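Local atomic coordinates of tryptophan decarboxylase 1 (Oryza sativa subsp. japonica, PDB entry 6KHO), a protein that catalyses the pyridoxal phosphate-dependent decarboxylation of tryptophan to tryptamine, and of 5-hydroxytryptophan to serotonin, in serotonin biosynthesis. Residues H203-T213 and D256-C267. Numbering follows the deposited sequence.
Sequences HRLAVYAADQT and DADAGLVPTYVC
Tyr208 donates a hydrogen bond from its hydroxyl to Asp256 at the end of helix 246-258: OH lies 2.6 Å from OD2 and meets the anti lone pair, ring and carboxylate planes being 41° apart. OD2 also forms a salt bridge with Arg232, which probably offsets the buried carboxylate's charge. With CG anti to its carbonyl carbon (chi1 -50°), Tyr208 runs alongside Pro263, whose CB is 3.7 Å from ring atom CE1.

Backbone bonds make strands 205-210 and 262-267 parallel neighbours, beginning with Val262 N to Arg204 O (2.8 Å). Val262 O is gripped from opposite faces of its plane, by Ala206 N and Thr264 OG1, each at 2.9 Å. Thr264 is the extra residue of a beta bulge: its N binds Ala206 O, yet Tyr208 N takes Tyr265 O, and Tyr265 N is buried without a partner. Helix 246-258 belongs to a beta-alpha-beta crossover that passes strand 205-210, linking strand 231-234 to strand 262-269 in the seven-stranded sheet of the cofactor-binding domain. Gly260, with positive phi, closes that helix in a Schellman motif; a CB here would press against Ala259 O. Its own O accepts a weak, bent bond from Arg204 NH1 (2.6 Å, 129°).

Apolar branches pack on the face opposite Tyr208: Leu205 CD2 lies 3.7 Å from Val262 CB, and Val207 CG1 meets Tyr265 CB. Beyond the last direct bond, Cys267 N to Tyr208 O, water bridges Ala210 N and Cys267 O.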
# COMPACT_ATOMS: atom_id res chain seq x y z
N HIS A 203 -27.81 -6.18 5.38
CA HIS A 203 -28.51 -4.91 5.56
C HIS A 203 -29.04 -4.71 6.98
O HIS A 203 -29.59 -3.65 7.27
CB HIS A 203 -29.66 -4.80 4.56
CG HIS A 203 -30.87 -5.60 4.94
ND1 HIS A 203 -30.90 -6.98 4.88
CD2 HIS A 203 -32.08 -5.22 5.40
CE1 HIS A 203 -32.08 -7.41 5.29
NE2 HIS A 203 -32.81 -6.36 5.62
N ARG A 204 -28.86 -5.68 7.87
CA ARG A 204 -29.26 -5.51 9.26
C ARG A 204 -28.11 -5.18 10.20
O ARG A 204 -28.35 -4.91 11.38
CB ARG A 204 -29.97 -6.78 9.76
CG ARG A 204 -31.35 -6.98 9.13
CD ARG A 204 -32.19 -7.98 9.93
NE ARG A 204 -31.46 -9.21 10.25
CZ ARG A 204 -31.09 -9.58 11.48
NH1 ARG A 204 -31.39 -8.82 12.53
NH2 ARG A 204 -30.42 -10.72 11.67
N LEU A 205 -26.86 -5.17 9.71
CA LEU A 205 -25.72 -4.83 10.55
C LEU A 205 -25.57 -3.32 10.68
O LEU A 205 -25.74 -2.58 9.71
CB LEU A 205 -24.42 -5.42 9.98
CG LEU A 205 -24.39 -6.93 9.66
CD1 LEU A 205 -22.95 -7.40 9.40
CD2 LEU A 205 -25.00 -7.75 10.79
N ALA A 206 -25.22 -2.87 11.88
CA ALA A 206 -25.01 -1.45 12.12
C ALA A 206 -23.63 -1.20 12.69
O ALA A 206 -23.09 -2.04 13.42
CB ALA A 206 -26.07 -0.88 13.08
N VAL A 207 -23.06 -0.03 12.37
CA VAL A 207 -21.75 0.39 12.85
C VAL A 207 -21.83 1.83 13.34
O VAL A 207 -22.70 2.60 12.93
CB VAL A 207 -20.64 0.24 11.76
CG1 VAL A 207 -20.62 -1.17 11.22
CG2 VAL A 207 -20.86 1.24 10.63
N TYR A 208 -20.89 2.18 14.23
CA TYR A 208 -20.97 3.40 15.03
C TYR A 208 -19.62 4.10 15.13
O TYR A 208 -18.59 3.46 15.37
CB TYR A 208 -21.45 3.10 16.46
CG TYR A 208 -22.70 2.26 16.46
CD1 TYR A 208 -22.63 0.88 16.30
CD2 TYR A 208 -23.96 2.85 16.61
CE1 TYR A 208 -23.77 0.11 16.26
CE2 TYR A 208 -25.12 2.07 16.58
CZ TYR A 208 -25.00 0.70 16.41
OH TYR A 208 -26.12 -0.10 16.38
N ALA A 209 -19.64 5.42 14.98
CA ALA A 209 -18.47 6.24 15.29
C ALA A 209 -18.93 7.66 15.57
O ALA A 209 -20.00 8.08 15.11
CB ALA A 209 -17.47 6.21 14.13
N ALA A 210 -18.13 8.39 16.33
CA ALA A 210 -18.38 9.80 16.55
C ALA A 210 -18.29 10.58 15.24
O ALA A 210 -17.61 10.19 14.29
CB ALA A 210 -17.38 10.37 17.56
N ASP A 211 -18.99 11.72 15.19
CA ASP A 211 -18.91 12.53 13.99
C ASP A 211 -17.55 13.20 13.81
O ASP A 211 -17.33 13.82 12.77
CB ASP A 211 -20.02 13.60 13.97
CG ASP A 211 -19.94 14.57 15.13
OD1 ASP A 211 -18.94 14.55 15.88
OD2 ASP A 211 -20.90 15.37 15.29
N GLN A 212 -16.64 13.09 14.78
CA GLN A 212 -15.27 13.57 14.59
C GLN A 212 -14.37 12.51 13.95
O GLN A 212 -13.21 12.80 13.63
CB GLN A 212 -14.67 14.00 15.93
CG GLN A 212 -15.40 15.16 16.60
CD GLN A 212 -15.59 16.33 15.67
OE1 GLN A 212 -14.62 16.96 15.24
NE2 GLN A 212 -16.84 16.63 15.32
N THR A 213 -14.87 11.29 13.77
CA THR A 213 -14.06 10.23 13.19
C THR A 213 -13.69 10.57 11.76
O THR A 213 -14.48 11.16 11.02
CB THR A 213 -14.81 8.90 13.26
OG1 THR A 213 -15.08 8.59 14.64
CG2 THR A 213 -13.99 7.76 12.65
N ASP A 256 -30.92 0.52 18.07
CA ASP A 256 -30.76 -0.39 16.93
C ASP A 256 -31.07 -1.83 17.33
O ASP A 256 -31.74 -2.55 16.58
CB ASP A 256 -29.34 -0.28 16.37
CG ASP A 256 -29.13 0.95 15.51
OD1 ASP A 256 -30.14 1.61 15.17
OD2 ASP A 256 -27.97 1.28 15.17
N ALA A 257 -30.57 -2.26 18.48
CA ALA A 257 -30.84 -3.62 18.94
C ALA A 257 -32.34 -3.84 19.13
O ALA A 257 -32.87 -4.89 18.77
CB ALA A 257 -30.09 -3.90 20.25
N ASP A 258 -33.03 -2.83 19.68
CA ASP A 258 -34.47 -2.94 19.87
C ASP A 258 -35.22 -2.98 18.55
O ASP A 258 -36.34 -3.52 18.51
CB ASP A 258 -34.97 -1.79 20.73
CG ASP A 258 -34.46 -1.87 22.15
OD1 ASP A 258 -34.05 -2.98 22.55
OD2 ASP A 258 -34.45 -0.84 22.86
N ALA A 259 -34.65 -2.46 17.47
CA ALA A 259 -35.31 -2.45 16.17
C ALA A 259 -34.98 -3.68 15.34
O ALA A 259 -35.39 -3.75 14.18
CB ALA A 259 -34.95 -1.19 15.39
N GLY A 260 -34.25 -4.64 15.90
CA GLY A 260 -33.88 -5.82 15.15
C GLY A 260 -32.59 -5.71 14.36
O GLY A 260 -32.26 -6.64 13.61
N LEU A 261 -31.85 -4.61 14.48
CA LEU A 261 -30.55 -4.53 13.83
C LEU A 261 -29.47 -5.17 14.71
O LEU A 261 -29.66 -5.37 15.91
CB LEU A 261 -30.18 -3.07 13.55
CG LEU A 261 -31.17 -2.29 12.69
CD1 LEU A 261 -30.76 -0.83 12.58
CD2 LEU A 261 -31.27 -2.94 11.31
N VAL A 262 -28.32 -5.47 14.10
CA VAL A 262 -27.21 -6.10 14.81
C VAL A 262 -26.06 -5.11 14.95
O VAL A 262 -25.34 -4.86 13.97
CB VAL A 262 -26.74 -7.37 14.09
CG1 VAL A 262 -25.63 -8.04 14.88
CG2 VAL A 262 -27.91 -8.32 13.83
N PRO A 263 -25.85 -4.52 16.13
CA PRO A 263 -24.68 -3.66 16.33
C PRO A 263 -23.41 -4.47 16.21
O PRO A 263 -23.24 -5.49 16.88
CB PRO A 263 -24.87 -3.11 17.75
CG PRO A 263 -26.33 -3.32 18.05
CD PRO A 263 -26.71 -4.57 17.33
N THR A 264 -22.51 -4.01 15.34
CA THR A 264 -21.44 -4.85 14.82
C THR A 264 -20.05 -4.34 15.15
O THR A 264 -19.15 -5.16 15.40
CB THR A 264 -21.61 -5.01 13.30
OG1 THR A 264 -22.80 -5.78 13.03
CG2 THR A 264 -20.40 -5.71 12.66
N TYR A 265 -19.84 -3.03 15.22
CA TYR A 265 -18.50 -2.46 15.22
C TYR A 265 -18.58 -1.01 15.66
O TYR A 265 -19.47 -0.27 15.22
CB TYR A 265 -17.89 -2.57 13.81
CG TYR A 265 -16.45 -2.11 13.59
CD1 TYR A 265 -16.10 -0.77 13.64
CD2 TYR A 265 -15.47 -3.04 13.25
CE1 TYR A 265 -14.77 -0.37 13.39
CE2 TYR A 265 -14.15 -2.65 12.99
CZ TYR A 265 -13.80 -1.32 13.07
OH TYR A 265 -12.50 -0.96 12.77
N VAL A 266 -17.67 -0.61 16.55
CA VAL A 266 -17.55 0.77 17.01
C VAL A 266 -16.11 1.24 16.77
O VAL A 266 -15.16 0.53 17.12
CB VAL A 266 -17.91 0.91 18.51
CG1 VAL A 266 -17.77 2.35 18.95
CG2 VAL A 266 -19.33 0.38 18.81
N CYS A 267 -15.95 2.44 16.21
CA CYS A 267 -14.63 3.06 16.09
C CYS A 267 -14.50 4.18 17.11
O CYS A 267 -15.29 5.13 17.10
CB CYS A 267 -14.39 3.61 14.68
SG CYS A 267 -12.67 4.19 14.42
O HOH W 1 -16.00 7.43 17.80